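Local coordinates for putative aldehyde dehydrogenase AldY (Bacillus subtilis, PDB 4DNG), which probably oxidises aldehydes to carboxylates with NAD(+) as the electron acceptor and may help protect the cell against ethanol and related stress, at residues D85-I90 / I103-T108; A91-G96 / T182-G187. All blocks are in the same frame, centred on the assembly; numbering follows the deposited sequence.

In the fold
Both contacts use helix 83-94, and their centres lie about 9 Å apart. The segments alternate along the chain: 85-90, 91-96, 103-108, then 182-187. Contact 1 joins the first half of helix 83-94 to the next helix, 98-118. Contact 2 ties the end of helix 83-94 to the start of helix 183-196, which links the parallel strands 173-177 and 204-206. The two contacts also touch each other, with Met89 packing on Ile184 and Ile90 on Ser185. Both are buried. Contact 1 packs two successive helices together, and contact 2 joins the first of them to a helix of the Rossmann-like part, which probably binds NAD(+) as in other aldehyde dehydrogenases.

Contact 1 (D85-I90 / I103-T108); sequences DIIMMI and IELEQT
Leu105 meets Ile86 and Ile87 with its branched end, and its side chain crosses each of theirs at about a right angle. Its CG is anti to the backbone N (chi1 -175°), which sets CG toward helix 83-94; the methyls CD1 and CD2 branch from it. CD2 does most of the touching. It lies 3.5 Å from Ile87 CG1 and 3.9 Å from Ile86 CB. CD1 reaches Ile86 alone, at 4.0 Å from CG2. Ile87 takes part through its longer branch: CG1 is anti to the carbonyl carbon (chi1 -75°) and also lies 4.0 Å from Leu105 CB. Ile90, one turn beyond Ile86 and Ile87, adds a looser contact, CD1 to Leu105 CB at 4.4 Å.

The two segments belong to two consecutive helices joined by a short turn, packed at a wide angle in the N-terminal part of the aldehyde dehydrogenase fold. The segment axes run 122° apart in direction and approach to 10.0 Å. The interface is apolar, with one leucine set against three isoleucines, Ile86, Ile87 and Ile90.

Glu104 borders this patch. Its OE1 lies 4.2 Å from Ile90 CG2. The other oxygen, OE2, accepts hydrogen bonds from the backbone N of Met157 and of Asn158, at the start of helix 156-169. On the same helix as Glu104, Thr108 OG1 donates to Glu104 O at 2.7 Å; Thr108 N reaches that oxygen from the opposite face of its carbonyl plane.

Contact 2 (A91-G96 / T182-G187); sequences ARETGG and TAISGG
Glu93 points its carboxylate into the first turn of helix 183-196, where its two oxygens bond to successive residues. CG is anti to the backbone N (chi1 -166°) and the chain stays extended beyond it. OE2 accepts from Ile184 N at 2.8 Å, and OE1 from Ser185 N at 2.7 Å. Both bonds are fairly straight and both use syn lone pairs, on the side of the partner oxygen. Ser185 OG also donates to OE1; its 2.5 Å is very short, so the exact length is doubtful.

Around the carboxylate the packing is close. Glu93 CD lies 3.2 Å from Thr182 CA. Ile184 comes at OE2 with its aliphatic chain, CB at 3.3 Å and CD1 at 3.6 Å. The side chain of Glu93 sits as a knob in a hole formed by Ala183, Ile184, Ser185 and Gly186. Beside it, Thr94 OG1 meets Thr182 CG2 at 3.6 Å. An alanine at Glu93 would probably leave the N-H groups of Ile184 and Ser185, and the Ser185 hydroxyl, without this acceptor and open a gap in the hole.

Helix 83-94 ends just afterwards, where Gly95 turns to positive phi. The start of a helix is likely to stabilise the negative charge of Glu93. Helix 183-196 is the connecting helix of a beta-alpha-beta crossover between strands 173-177 and 204-206, a unit of the Rossmann-like cofactor domain of aldehyde dehydrogenases.

Contact 1 (D85-I90 / I103-T108)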
ATOM      1  N   ASP A  85      15.927  -3.402  35.128  1.00 82.72           N
ATOM      2  CA  ASP A  85      16.245  -1.996  34.888  1.00 76.77           C
ATOM      3  C   ASP A  85      15.447  -1.382  33.738  1.00 76.28           C
ATOM      4  O   ASP A  85      15.073  -0.213  33.785  1.00 83.10           O
ATOM      5  CB  ASP A  85      17.744  -1.856  34.617  1.00 77.87           C
ATOM      6  CG  ASP A  85      18.604  -2.346  35.788  1.00 88.87           C
ATOM      7  OD1 ASP A  85      18.227  -2.073  36.952  1.00 91.23           O
ATOM      8  OD2 ASP A  85      19.657  -2.993  35.547  1.00 88.35           O
ATOM      9  N   ILE A  86      15.198  -2.167  32.698  1.00 71.58           N
ATOM     10  CA  ILE A  86      14.491  -1.672  31.532  1.00 68.22           C
ATOM     11  C   ILE A  86      13.044  -1.410  31.924  1.00 71.58           C
ATOM     12  O   ILE A  86      12.495  -0.352  31.606  1.00 74.73           O
ATOM     13  CB  ILE A  86      14.632  -2.643  30.335  1.00 64.82           C
ATOM     14  CG1 ILE A  86      16.119  -2.797  29.953  1.00 67.38           C
ATOM     15  CG2 ILE A  86      13.820  -2.180  29.147  1.00 61.68           C
ATOM     16  CD1 ILE A  86      16.416  -3.830  28.877  1.00 69.50           C
ATOM     17  N   ILE A  87      12.451  -2.353  32.656  1.00 72.74           N
ATOM     18  CA  ILE A  87      11.055  -2.258  33.092  1.00 72.64           C
ATOM     19  C   ILE A  87      10.846  -0.996  33.946  1.00 73.00           C
ATOM     20  O   ILE A  87       9.957  -0.185  33.685  1.00 70.02           O
ATOM     21  CB  ILE A  87      10.579  -3.578  33.767  1.00 72.90           C
ATOM     22  CG1 ILE A  87      10.341  -4.650  32.683  1.00 71.53           C
ATOM     23  CG2 ILE A  87       9.317  -3.378  34.614  1.00 67.70           C
ATOM     24  CD1 ILE A  87      10.082  -6.054  33.195  1.00 69.38           C
ATOM     25  N   MET A  88      11.720  -0.814  34.922  1.00 76.22           N
ATOM     26  CA  MET A  88      11.736   0.390  35.735  1.00 72.42           C
ATOM     27  C   MET A  88      11.766   1.643  34.880  1.00 71.06           C
ATOM     28  O   MET A  88      10.930   2.524  35.064  1.00 75.92           O
ATOM     29  CB  MET A  88      12.914   0.380  36.718  1.00 71.32           C
ATOM     30  CG  MET A  88      12.803   1.455  37.794  1.00 84.07           C
ATOM     31  SD  MET A  88      11.218   1.433  38.681  1.00 95.11           S
ATOM     32  CE  MET A  88      11.487   0.086  39.837  1.00 96.64           C
ATOM     33  N   MET A  89      12.712   1.715  33.942  1.00 68.62           N
ATOM     34  CA  MET A  89      12.841   2.883  33.067  1.00 72.14           C
ATOM     35  C   MET A  89      11.611   3.149  32.163  1.00 67.96           C
ATOM     36  O   MET A  89      11.187   4.303  32.030  1.00 67.38           O
ATOM     37  CB  MET A  89      14.138   2.826  32.258  1.00 78.91           C
ATOM     38  CG  MET A  89      14.398   4.070  31.405  1.00 86.63           C
ATOM     39  SD  MET A  89      14.528   5.633  32.303  1.00 85.69           S
ATOM     40  CE  MET A  89      15.985   5.324  33.291  1.00 83.90           C
ATOM     41  N   ILE A  90      11.040   2.095  31.565  1.00 63.94           N
ATOM     42  CA  ILE A  90       9.785   2.229  30.812  1.00 61.31           C
ATOM     43  C   ILE A  90       8.697   2.831  31.694  1.00 60.45           C
ATOM     44  O   ILE A  90       7.973   3.712  31.259  1.00 60.93           O
ATOM     45  CB  ILE A  90       9.263   0.887  30.239  1.00 62.16           C
ATOM     46  CG1 ILE A  90      10.192   0.355  29.132  1.00 62.83           C
ATOM     47  CG2 ILE A  90       7.854   1.056  29.676  1.00 52.17           C
ATOM     48  CD1 ILE A  90      10.033  -1.133  28.897  1.00 59.09           C
ATOM     49  N   ILE A 103       4.740  -6.270  30.576  1.00 74.98           N
ATOM     50  CA  ILE A 103       4.048  -6.832  29.416  1.00 70.52           C
ATOM     51  C   ILE A 103       4.680  -6.276  28.142  1.00 69.03           C
ATOM     52  O   ILE A 103       4.945  -7.017  27.181  1.00 69.98           O
ATOM     53  CB  ILE A 103       2.533  -6.555  29.497  1.00 70.03           C
ATOM     54  CG1 ILE A 103       1.888  -7.498  30.525  1.00 75.93           C
ATOM     55  CG2 ILE A 103       1.871  -6.737  28.145  1.00 70.76           C
ATOM     56  CD1 ILE A 103       0.479  -7.122  30.939  1.00 77.92           C
ATOM     57  N   GLU A 104       4.967  -4.977  28.161  1.00 68.80           N
ATOM     58  CA  GLU A 104       5.578  -4.318  27.023  1.00 68.53           C
ATOM     59  C   GLU A 104       6.987  -4.856  26.722  1.00 67.98           C
ATOM     60  O   GLU A 104       7.311  -5.137  25.543  1.00 63.23           O
ATOM     61  CB  GLU A 104       5.601  -2.806  27.208  1.00 70.65           C
ATOM     62  CG  GLU A 104       5.934  -2.099  25.907  1.00 84.81           C
ATOM     63  CD  GLU A 104       5.767  -0.589  25.950  1.00 95.11           C
ATOM     64  OE1 GLU A 104       4.983  -0.067  26.786  1.00 92.79           O
ATOM     65  OE2 GLU A 104       6.427   0.073  25.109  1.00 94.00           O
ATOM     66  N   LEU A 105       7.814  -5.010  27.764  1.00 59.88           N
ATOM     67  CA  LEU A 105       9.142  -5.572  27.561  1.00 60.38           C
ATOM     68  C   LEU A 105       9.042  -6.997  27.051  1.00 65.63           C
ATOM     69  O   LEU A 105       9.770  -7.382  26.129  1.00 68.36           O
ATOM     70  CB  LEU A 105      10.015  -5.526  28.815  1.00 66.10           C
ATOM     71  CG  LEU A 105      11.483  -5.989  28.653  1.00 67.43           C
ATOM     72  CD1 LEU A 105      12.177  -5.356  27.459  1.00 68.70           C
ATOM     73  CD2 LEU A 105      12.255  -5.664  29.897  1.00 74.16           C
ATOM     74  N   GLU A 106       8.142  -7.776  27.645  1.00 66.47           N
ATOM     75  CA  GLU A 106       7.886  -9.130  27.148  1.00 70.67           C
ATOM     76  C   GLU A 106       7.468  -9.167  25.675  1.00 69.38           C
ATOM     77  O   GLU A 106       8.060  -9.907  24.882  1.00 75.12           O
ATOM     78  CB  GLU A 106       6.931  -9.899  28.057  1.00 73.35           C
ATOM     79  CG  GLU A 106       7.697 -10.582  29.188  1.00 88.88           C
ATOM     80  CD  GLU A 106       6.851 -10.899  30.402  1.00108.81           C
ATOM     81  OE1 GLU A 106       5.607 -10.861  30.308  1.00115.53           O
ATOM     82  OE2 GLU A 106       7.440 -11.189  31.464  1.00124.08           O
ATOM     83  N   GLN A 107       6.496  -8.347  25.292  1.00 66.10           N
ATOM     84  CA  GLN A 107       6.049  -8.316  23.889  1.00 62.82           C
ATOM     85  C   GLN A 107       7.141  -7.942  22.901  1.00 62.23           C
ATOM     86  O   GLN A 107       7.225  -8.529  21.829  1.00 70.61           O
ATOM     87  CB  GLN A 107       4.872  -7.392  23.733  1.00 65.24           C
ATOM     88  CG  GLN A 107       3.565  -7.999  24.207  1.00 79.34           C
ATOM     89  CD  GLN A 107       2.410  -7.019  24.072  1.00 98.50           C
ATOM     90  OE1 GLN A 107       1.253  -7.376  24.283  1.00105.09           O
ATOM     91  NE2 GLN A 107       2.722  -5.768  23.718  1.00101.43           N
ATOM     92  N   THR A 108       7.971  -6.970  23.278  1.00 62.81           N
ATOM     93  CA  THR A 108       9.179  -6.551  22.540  1.00 56.41           C
ATOM     94  C   THR A 108      10.156  -7.720  22.282  1.00 61.20           C
ATOM     95  O   THR A 108      10.653  -7.893  21.171  1.00 64.87           O
ATOM     96  CB  THR A 108       9.866  -5.397  23.310  1.00 57.33           C
ATOM     97  OG1 THR A 108       8.925  -4.323  23.473  1.00 61.35           O
ATOM     98  CG2 THR A 108      11.116  -4.851  22.589  1.00 58.35           C
TER

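Contact 2 (A91-G96 / T182-G187)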
ATOM      1  N   ALA A  91       8.582   2.339  32.923  1.00 59.09           N
ATOM      2  CA  ALA A  91       7.642   2.898  33.877  1.00 65.75           C
ATOM      3  C   ALA A  91       7.928   4.390  34.171  1.00 68.59           C
ATOM      4  O   ALA A  91       7.041   5.227  34.003  1.00 65.65           O
ATOM      5  CB  ALA A  91       7.630   2.074  35.160  1.00 69.18           C
ATOM      6  N   ARG A  92       9.164   4.720  34.548  1.00 71.24           N
ATOM      7  CA  ARG A  92       9.523   6.108  34.890  1.00 73.53           C
ATOM      8  C   ARG A  92       9.239   7.094  33.763  1.00 73.89           C
ATOM      9  O   ARG A  92       8.698   8.168  34.009  1.00 71.67           O
ATOM     10  CB  ARG A  92      10.989   6.243  35.318  1.00 76.65           C
ATOM     11  CG  ARG A  92      11.549   5.060  36.094  1.00 84.01           C
ATOM     12  CD  ARG A  92      12.446   5.470  37.256  1.00 91.57           C
ATOM     13  NE  ARG A  92      13.714   6.103  36.875  1.00 90.96           N
ATOM     14  CZ  ARG A  92      13.947   7.415  36.924  1.00 89.90           C
ATOM     15  NH1 ARG A  92      12.984   8.246  37.313  1.00101.39           N
ATOM     16  NH2 ARG A  92      15.137   7.903  36.577  1.00 77.52           N
ATOM     17  N   GLU A  93       9.581   6.722  32.531  1.00 70.19           N
ATOM     18  CA  GLU A  93       9.569   7.681  31.412  1.00 68.87           C
ATOM     19  C   GLU A  93       8.170   7.890  30.910  1.00 66.63           C
ATOM     20  O   GLU A  93       7.792   8.971  30.470  1.00 67.58           O
ATOM     21  CB  GLU A  93      10.439   7.182  30.256  1.00 60.60           C
ATOM     22  CG  GLU A  93      10.754   8.243  29.222  1.00 61.24           C
ATOM     23  CD  GLU A  93      11.631   7.748  28.075  1.00 72.18           C
ATOM     24  OE1 GLU A  93      11.508   6.571  27.655  1.00 66.54           O
ATOM     25  OE2 GLU A  93      12.450   8.551  27.573  1.00 84.09           O
ATOM     26  N   THR A  94       7.409   6.823  31.044  1.00 66.80           N
ATOM     27  CA  THR A  94       6.201   6.583  30.299  1.00 62.51           C
ATOM     28  C   THR A  94       4.969   6.755  31.192  1.00 67.77           C
ATOM     29  O   THR A  94       3.882   7.040  30.701  1.00 63.70           O
ATOM     30  CB  THR A  94       6.318   5.159  29.721  1.00 60.91           C
ATOM     31  OG1 THR A  94       6.404   5.203  28.290  1.00 75.49           O
ATOM     32  CG2 THR A  94       5.217   4.294  30.125  1.00 55.77           C
ATOM     33  N   GLY A  95       5.144   6.606  32.509  1.00 74.52           N
ATOM     34  CA  GLY A  95       4.017   6.695  33.451  1.00 75.24           C
ATOM     35  C   GLY A  95       3.172   5.428  33.460  1.00 70.26           C
ATOM     36  O   GLY A  95       2.262   5.271  34.270  1.00 70.91           O
ATOM     37  N   GLY A  96       3.473   4.525  32.537  1.00 64.27           N
ATOM     38  CA  GLY A  96       2.946   3.175  32.570  1.00 59.37           C
ATOM     39  C   GLY A  96       3.394   2.469  33.829  1.00 65.73           C
ATOM     40  O   GLY A  96       4.459   2.745  34.402  1.00 64.28           O
ATOM     41  N   THR A 182       9.467  10.025  25.295  1.00 63.49           N
ATOM     42  CA  THR A 182       9.708   8.612  25.607  1.00 63.28           C
ATOM     43  C   THR A 182      10.875   8.079  24.743  1.00 64.78           C
ATOM     44  O   THR A 182      10.836   6.956  24.230  1.00 72.24           O
ATOM     45  CB  THR A 182       8.425   7.784  25.374  1.00 58.82           C
ATOM     46  OG1 THR A 182       7.897   8.139  24.106  1.00 53.36           O
ATOM     47  CG2 THR A 182       7.338   8.116  26.411  1.00 57.73           C
ATOM     48  N   ALA A 183      11.919   8.887  24.584  1.00 54.63           N
ATOM     49  CA  ALA A 183      13.024   8.512  23.705  1.00 57.47           C
ATOM     50  C   ALA A 183      13.900   7.397  24.248  1.00 67.67           C
ATOM     51  O   ALA A 183      14.577   6.705  23.472  1.00 71.28           O
ATOM     52  CB  ALA A 183      13.876   9.719  23.390  1.00 62.33           C
ATOM     53  N   ILE A 184      13.935   7.251  25.574  1.00 66.50           N
ATOM     54  CA  ILE A 184      14.782   6.238  26.171  1.00 63.29           C
ATOM     55  C   ILE A 184      14.186   4.859  25.912  1.00 65.71           C
ATOM     56  O   ILE A 184      14.864   3.970  25.411  1.00 65.15           O
ATOM     57  CB  ILE A 184      15.053   6.479  27.669  1.00 62.56           C
ATOM     58  CG1 ILE A 184      15.880   7.749  27.845  1.00 64.65           C
ATOM     59  CG2 ILE A 184      15.871   5.342  28.255  1.00 59.01           C
ATOM     60  CD1 ILE A 184      15.694   8.415  29.179  1.00 69.30           C
ATOM     61  N   SER A 185      12.905   4.699  26.215  1.00 66.88           N
ATOM     62  CA  SER A 185      12.264   3.409  26.027  1.00 63.49           C
ATOM     63  C   SER A 185      11.831   3.209  24.597  1.00 64.88           C
ATOM     64  O   SER A 185      11.797   2.088  24.126  1.00 70.09           O
ATOM     65  CB  SER A 185      11.089   3.229  26.975  1.00 58.32           C
ATOM     66  OG  SER A 185      10.422   4.436  27.125  1.00 63.25           O
ATOM     67  N   GLY A 186      11.521   4.298  23.898  1.00 60.92           N
ATOM     68  CA  GLY A 186      11.152   4.207  22.498  1.00 53.64           C
ATOM     69  C   GLY A 186      12.317   4.244  21.509  1.00 58.41           C
ATOM     70  O   GLY A 186      12.113   4.041  20.314  1.00 72.62           O
ATOM     71  N   GLY A 187      13.534   4.496  21.976  1.00 54.70           N
ATOM     72  CA  GLY A 187      14.678   4.604  21.059  1.00 58.36           C
ATOM     73  C   GLY A 187      16.029   4.178  21.587  1.00 57.81           C
ATOM     74  O   GLY A 187      16.646   3.255  21.065  1.00 57.83           O
TER